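Local coordinates for aromatic-amino-acid:2-oxoglutarate transaminase (Candida albicans, PDB 6HND), which probably transfers amino groups between aromatic amino acids, possibly also 2-aminoadipate, and 2-oxo acids such as 2-oxoglutarate, using pyridoxal 5'-phosphate as cofactor, at residues I247-N252 / E279-G284; G436-F441 / F488-Y493. All coordinates share one frame; numbering follows the deposited sequence.

Overall arrangement
The two contacts follow one another along the chain, interaction 1 being complete before interaction 2 begins, and their centres lie about 14 Å apart. Interaction 1 joins the loop after strand 243-246 to the last residues of strand 276-280 and the turn that follows; the two strands are parallel neighbours in the seven-stranded mixed sheet. Interaction 2 pairs strands 438-443 and 488-492, in the middle of a four-stranded antiparallel sheet. They meet beside pyridoxal phosphate: Asn252 OD1 and Arg490 NH1, 3.0 Å apart, probably share a hydrogen bond, and Phe438 packs on Asn252 and Tyr283. The cofactor site thus lies where loops at the strand ends of the larger sheet face the small one. Tyr130 of the second subunit also hydrogen-bonds the cofactor.

Interaction 1. Residues I247-N252 / E279-G284; sequences IATGQN and EDDPYG. With PLP (pyridoxal-5'-phosphate), chain E.
Asn252 and Tyr283 reach the same cofactor oxygen with their side chains at about a right angle, the amide plane turned 57° from the ring. Asn252 CG is anti to the backbone N (chi1 -179°), which carries ND2 to PLP O3 for a hydrogen bond of 3.2 Å, while OD1 is taken by Arg490. Tyr283 OH is hydrogen-bonded to O3 at 3.1 Å and lies 3.3 Å from Asn252 CB. Ile247 and Asp280 run side by side in the same direction: Ile247 CG2 packs 3.7 Å from the cofactor methyl C2A, and Asp280 OD2, also bonded to Tyr245, comes within 2.7 Å of PLP N1. Farther from the cofactor, Thr249 CG2 rests 3.5 Å from Gly284 CA. One water accepts from Thr249 N and donates to Asp280 O and Asp281 OD1, tying the loop to the strand end; the other carboxylate oxygen of Asp281 forms a salt bridge with Arg335. This is the cofactor-ring site of a fold type I aminotransferase. The carboxylate beside N1 would favour a protonated pyridine, consistent with an electron-withdrawing ring, and the Asn252 N-H, with Tyr283 OH where it donates, would favour negative charge on O3.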
loop_
_atom_site.group_PDB
_atom_site.type_symbol
_atom_site.label_atom_id
_atom_site.label_comp_id
_atom_site.label_asym_id
_atom_site.label_seq_id
_atom_site.Cartn_x
_atom_site.Cartn_y
_atom_site.Cartn_z
ATOM N N ILE B 247 -13.450 -8.187 16.857
ATOM C CA ILE B 247 -14.213 -8.488 15.627
ATOM C C ILE B 247 -15.640 -8.795 16.103
ATOM O O ILE B 247 -15.994 -10.005 16.261
ATOM C CB ILE B 247 -13.511 -9.640 14.871
ATOM C CG1 ILE B 247 -12.008 -9.388 14.741
ATOM C CG2 ILE B 247 -14.163 -9.875 13.510
ATOM C CD1 ILE B 247 -11.167 -10.630 14.595
ATOM N N ALA B 248 -16.413 -7.747 16.405
ATOM C CA ALA B 248 -17.578 -7.825 17.324
ATOM C C ALA B 248 -18.698 -8.585 16.628
ATOM O O ALA B 248 -19.395 -9.376 17.310
ATOM C CB ALA B 248 -18.032 -6.457 17.806
ATOM N N THR B 249 -18.851 -8.363 15.324
ATOM C CA THR B 249 -19.859 -9.039 14.472
ATOM C C THR B 249 -19.154 -10.108 13.617
ATOM O O THR B 249 -18.144 -9.770 12.953
ATOM C CB THR B 249 -20.593 -7.993 13.624
ATOM O OG1 THR B 249 -21.041 -6.954 14.505
ATOM C CG2 THR B 249 -21.724 -8.599 12.814
ATOM N N GLY B 250 -19.688 -11.337 13.574
ATOM C CA GLY B 250 -19.094 -12.449 12.792
ATOM C C GLY B 250 -17.630 -12.646 13.162
ATOM O O GLY B 250 -16.795 -12.672 12.269
ATOM N N GLN B 251 -17.349 -12.716 14.465
ATOM C CA GLN B 251 -15.997 -12.858 15.048
ATOM C C GLN B 251 -15.213 -13.867 14.206
ATOM O O GLN B 251 -15.745 -14.924 13.927
ATOM C CB GLN B 251 -16.108 -13.267 16.524
ATOM C CG GLN B 251 -14.905 -12.898 17.403
ATOM C CD GLN B 251 -13.781 -13.893 17.326
ATOM O OE1 GLN B 251 -14.018 -15.052 17.014
ATOM N NE2 GLN B 251 -12.557 -13.447 17.610
ATOM N N ASN B 252 -13.996 -13.525 13.796
ATOM C CA ASN B 252 -13.069 -14.473 13.136
ATOM C C ASN B 252 -12.108 -15.029 14.182
ATOM O O ASN B 252 -11.276 -14.288 14.677
ATOM C CB ASN B 252 -12.352 -13.804 11.981
ATOM C CG ASN B 252 -11.426 -14.751 11.268
ATOM O OD1 ASN B 252 -11.350 -15.909 11.669
ATOM N ND2 ASN B 252 -10.735 -14.273 10.237
ATOM N N GLU B 279 -12.387 -1.670 16.284
ATOM C CA GLU B 279 -13.524 -2.463 15.776
ATOM C C GLU B 279 -13.183 -2.877 14.347
ATOM O O GLU B 279 -12.974 -1.982 13.480
ATOM C CB GLU B 279 -14.830 -1.654 15.817
ATOM C CG GLU B 279 -16.040 -2.423 15.289
ATOM C CD GLU B 279 -17.350 -1.613 15.289
ATOM O OE1 GLU B 279 -17.433 -0.596 14.553
ATOM O OE2 GLU B 279 -18.304 -2.017 15.989
ATOM N N ASP B 280 -13.101 -4.174 14.110
ATOM C CA ASP B 280 -12.862 -4.726 12.758
ATOM C C ASP B 280 -14.203 -5.310 12.316
ATOM O O ASP B 280 -14.747 -6.069 13.091
ATOM C CB ASP B 280 -11.680 -5.701 12.815
ATOM C CG ASP B 280 -11.199 -6.283 11.492
ATOM O OD1 ASP B 280 -11.709 -5.877 10.416
ATOM O OD2 ASP B 280 -10.290 -7.134 11.557
ATOM N N ASP B 281 -14.721 -4.911 11.153
ATOM C CA ASP B 281 -16.025 -5.379 10.632
ATOM C C ASP B 281 -15.947 -5.588 9.120
ATOM O O ASP B 281 -16.570 -4.873 8.352
ATOM C CB ASP B 281 -17.151 -4.397 10.995
ATOM C CG ASP B 281 -18.517 -5.041 10.824
ATOM O OD1 ASP B 281 -18.641 -6.220 11.253
ATOM O OD2 ASP B 281 -19.427 -4.387 10.229
ATOM N N PRO B 282 -15.223 -6.623 8.640
ATOM C CA PRO B 282 -15.193 -6.940 7.215
ATOM C C PRO B 282 -16.467 -7.548 6.593
ATOM O O PRO B 282 -16.624 -7.400 5.401
ATOM C CB PRO B 282 -14.009 -7.903 7.117
ATOM C CG PRO B 282 -13.962 -8.556 8.481
ATOM C CD PRO B 282 -14.363 -7.482 9.457
ATOM N N TYR B 283 -17.376 -8.142 7.360
ATOM C CA TYR B 283 -18.595 -8.799 6.788
ATOM C C TYR B 283 -19.804 -8.716 7.734
ATOM O O TYR B 283 -20.717 -9.548 7.574
ATOM C CB TYR B 283 -18.301 -10.266 6.440
ATOM C CG TYR B 283 -17.286 -10.874 7.367
ATOM C CD1 TYR B 283 -17.453 -10.740 8.727
ATOM C CD2 TYR B 283 -16.134 -11.483 6.892
ATOM C CE1 TYR B 283 -16.505 -11.214 9.606
ATOM C CE2 TYR B 283 -15.158 -11.939 7.762
ATOM C CZ TYR B 283 -15.348 -11.788 9.126
ATOM O OH TYR B 283 -14.451 -12.240 10.050
ATOM N N GLY B 284 -19.845 -7.717 8.623
ATOM C CA GLY B 284 -20.970 -7.473 9.542
ATOM C C GLY B 284 -22.211 -7.056 8.780
ATOM O O GLY B 284 -23.295 -7.031 9.384
HETATM N N1 PLP E . -9.992 -9.018 9.687
HETATM C C2 PLP E . -10.810 -10.060 9.627
HETATM C C2A PLP E . -11.569 -10.398 10.865
HETATM C C3 PLP E . -10.972 -10.791 8.418
HETATM O O3 PLP E . -11.828 -11.857 8.389
HETATM C C4 PLP E . -10.233 -10.410 7.267
HETATM C C4A PLP E . -10.476 -11.109 5.982
HETATM C C5 PLP E . -9.386 -9.286 7.370
HETATM C C6 PLP E . -9.295 -8.656 8.588
HETATM C C5A PLP E . -8.476 -8.834 6.258
HETATM O O4P PLP E . -9.126 -8.127 5.168
HETATM P P PLP E . -8.231 -7.493 3.975
HETATM O O1P PLP E . -6.940 -6.987 4.606
HETATM O O2P PLP E . -9.181 -6.430 3.429
HETATM O O3P PLP E . -7.973 -8.598 3.002
HETATM O O HOH W 1 -18.878 -4.448 14.900
HETATM O O HOH W 2 -17.325 -6.298 13.698
#

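Interaction 2. Residues G436-F441 / F488-Y493; sequences GMFVTF and FFRLCY
Val439 and Leu491 exchange two backbone hydrogen bonds, N to O at 2.8 Å in each direction, and Phe441 and Phe489 form the next hydrogen-bonded pair of the antiparallel ladder. Beyond the end of strand 488-492, and just ahead of strand 438-443, Tyr493 OH donates a weak bond to Gly436 O, 2.9 Å away. On the face carrying Phe438, Thr440, Arg490 and Cys492, the Arg490 guanidinium lies flat on the Phe438 ring in an off-centre cation-pi stack, planes 9° apart and centres separated by 4.0 Å. A bend at chi3 (76°) folds the group over the ring, where CD adds a CH-pi contact; Met437 CG covers the opposite face. NH2 is hydrogen-bonded to Ser42 O of the second subunit. These strands are the central pair of the small antiparallel sheet of this aminotransferase fold, and Arg490 probably corresponds to the arginine that receives the substrate carboxylate in relatives. Cys492 CB meets the Phe438 edge, 3.7 Å from CE1. The other face is apolar: Leu491 CD1 touches Phe441 CB at 3.5 Å, and both side chains reach helix 499-518. Val439 CG2 meets the edge of the Tyr493 ring, 3.5 Å from CE2, while Phe489 packs against helix 451-465.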
loop_
_atom_site.group_PDB
_atom_site.type_symbol
_atom_site.label_atom_id
_atom_site.label_comp_id
_atom_site.label_asym_id
_atom_site.label_seq_id
_atom_site.Cartn_x
_atom_site.Cartn_y
_atom_site.Cartn_z
ATOM N N GLY B 436 -21.606 -13.171 8.439
ATOM C CA GLY B 436 -20.302 -13.385 7.778
ATOM C C GLY B 436 -20.193 -14.723 7.063
ATOM O O GLY B 436 -21.195 -15.152 6.442
ATOM N N MET B 437 -19.004 -15.334 7.119
ATOM C CA MET B 437 -18.612 -16.461 6.238
ATOM C C MET B 437 -18.015 -17.633 7.038
ATOM O O MET B 437 -17.573 -18.621 6.378
ATOM C CB MET B 437 -17.623 -15.987 5.163
ATOM C CG MET B 437 -16.344 -15.332 5.700
ATOM S SD MET B 437 -15.086 -14.962 4.427
ATOM C CE MET B 437 -16.043 -13.983 3.274
ATOM N N PHE B 438 -17.998 -17.577 8.378
ATOM C CA PHE B 438 -17.296 -18.589 9.221
ATOM C C PHE B 438 -18.279 -19.343 10.136
ATOM O O PHE B 438 -19.242 -18.758 10.656
ATOM C CB PHE B 438 -16.156 -17.951 10.023
ATOM C CG PHE B 438 -15.066 -17.332 9.175
ATOM C CD1 PHE B 438 -14.446 -18.057 8.172
ATOM C CD2 PHE B 438 -14.644 -16.032 9.406
ATOM C CE1 PHE B 438 -13.466 -17.481 7.389
ATOM C CE2 PHE B 438 -13.673 -15.451 8.614
ATOM C CZ PHE B 438 -13.096 -16.171 7.598
ATOM N N VAL B 439 -18.022 -20.645 10.303
ATOM C CA VAL B 439 -18.724 -21.562 11.247
ATOM C C VAL B 439 -17.711 -22.155 12.223
ATOM O O VAL B 439 -16.719 -22.758 11.748
ATOM C CB VAL B 439 -19.444 -22.687 10.507
ATOM C CG1 VAL B 439 -20.121 -23.619 11.492
ATOM C CG2 VAL B 439 -20.462 -22.154 9.519
ATOM N N THR B 440 -17.957 -22.028 13.526
ATOM C CA THR B 440 -17.276 -22.849 14.556
ATOM C C THR B 440 -17.860 -24.272 14.538
ATOM O O THR B 440 -19.097 -24.471 14.781
ATOM C CB THR B 440 -17.346 -22.257 15.969
ATOM O OG1 THR B 440 -16.680 -21.001 15.958
ATOM C CG2 THR B 440 -16.672 -23.137 16.997
ATOM N N PHE B 441 -16.978 -25.233 14.283
ATOM C CA PHE B 441 -17.286 -26.683 14.225
ATOM C C PHE B 441 -16.569 -27.327 15.403
ATOM O O PHE B 441 -15.332 -27.488 15.339
ATOM C CB PHE B 441 -16.841 -27.255 12.880
ATOM C CG PHE B 441 -17.196 -28.693 12.638
ATOM C CD1 PHE B 441 -18.491 -29.058 12.329
ATOM C CD2 PHE B 441 -16.217 -29.675 12.634
ATOM C CE1 PHE B 441 -18.811 -30.383 12.059
ATOM C CE2 PHE B 441 -16.539 -31.000 12.391
ATOM C CZ PHE B 441 -17.829 -31.345 12.070
ATOM N N PHE B 488 -11.905 -27.155 18.119
ATOM C CA PHE B 488 -12.830 -26.790 17.020
ATOM C C PHE B 488 -12.045 -26.553 15.742
ATOM O O PHE B 488 -10.876 -26.200 15.822
ATOM C CB PHE B 488 -13.702 -25.575 17.362
ATOM C CG PHE B 488 -12.994 -24.252 17.480
ATOM C CD1 PHE B 488 -12.467 -23.834 18.693
ATOM C CD2 PHE B 488 -12.915 -23.391 16.401
ATOM C CE1 PHE B 488 -11.875 -22.581 18.814
ATOM C CE2 PHE B 488 -12.282 -22.161 16.507
ATOM C CZ PHE B 488 -11.754 -21.762 17.710
ATOM N N PHE B 489 -12.726 -26.708 14.617
ATOM C CA PHE B 489 -12.263 -26.234 13.297
ATOM C C PHE B 489 -13.139 -25.059 12.872
ATOM O O PHE B 489 -14.339 -25.075 13.149
ATOM C CB PHE B 489 -12.326 -27.360 12.273
ATOM C CG PHE B 489 -11.486 -28.550 12.623
ATOM C CD1 PHE B 489 -10.101 -28.493 12.517
ATOM C CD2 PHE B 489 -12.081 -29.743 13.011
ATOM C CE1 PHE B 489 -9.324 -29.594 12.843
ATOM C CE2 PHE B 489 -11.298 -30.837 13.367
ATOM C CZ PHE B 489 -9.925 -30.760 13.278
ATOM N N ARG B 490 -12.523 -24.056 12.241
ATOM C CA ARG B 490 -13.250 -22.957 11.571
ATOM C C ARG B 490 -13.555 -23.440 10.166
ATOM O O ARG B 490 -12.604 -23.890 9.478
ATOM C CB ARG B 490 -12.427 -21.666 11.490
ATOM C CG ARG B 490 -13.205 -20.481 10.923
ATOM C CD ARG B 490 -12.291 -19.321 10.581
ATOM N NE ARG B 490 -11.574 -19.589 9.353
ATOM C CZ ARG B 490 -10.695 -18.786 8.797
ATOM N NH1 ARG B 490 -10.410 -17.624 9.356
ATOM N NH2 ARG B 490 -10.090 -19.146 7.681
ATOM N N LEU B 491 -14.800 -23.261 9.746
ATOM C CA LEU B 491 -15.272 -23.630 8.388
ATOM C C LEU B 491 -15.639 -22.352 7.665
ATOM O O LEU B 491 -16.241 -21.488 8.318
ATOM C CB LEU B 491 -16.492 -24.543 8.500
ATOM C CG LEU B 491 -16.360 -25.703 9.490
ATOM C CD1 LEU B 491 -17.678 -26.450 9.567
ATOM C CD2 LEU B 491 -15.236 -26.636 9.076
ATOM N N CYS B 492 -15.247 -22.238 6.396
ATOM C CA CYS B 492 -15.640 -21.124 5.517
ATOM C C CYS B 492 -16.363 -21.653 4.271
ATOM O O CYS B 492 -15.760 -22.469 3.547
ATOM C CB CYS B 492 -14.436 -20.281 5.125
ATOM S SG CYS B 492 -14.921 -18.925 4.030
ATOM N N TYR B 493 -17.587 -21.165 4.045
ATOM C CA TYR B 493 -18.506 -21.552 2.932
ATOM C C TYR B 493 -18.519 -20.448 1.861
ATOM O O TYR B 493 -19.460 -20.365 1.061
ATOM C CB TYR B 493 -19.911 -21.840 3.476
ATOM C CG TYR B 493 -20.406 -20.814 4.457
ATOM C CD1 TYR B 493 -20.966 -19.626 4.008
ATOM C CD2 TYR B 493 -20.244 -20.980 5.820
ATOM C CE1 TYR B 493 -21.397 -18.648 4.888
ATOM C CE2 TYR B 493 -20.708 -20.030 6.721
ATOM C CZ TYR B 493 -21.276 -18.860 6.249
ATOM O OH TYR B 493 -21.685 -17.898 7.107
#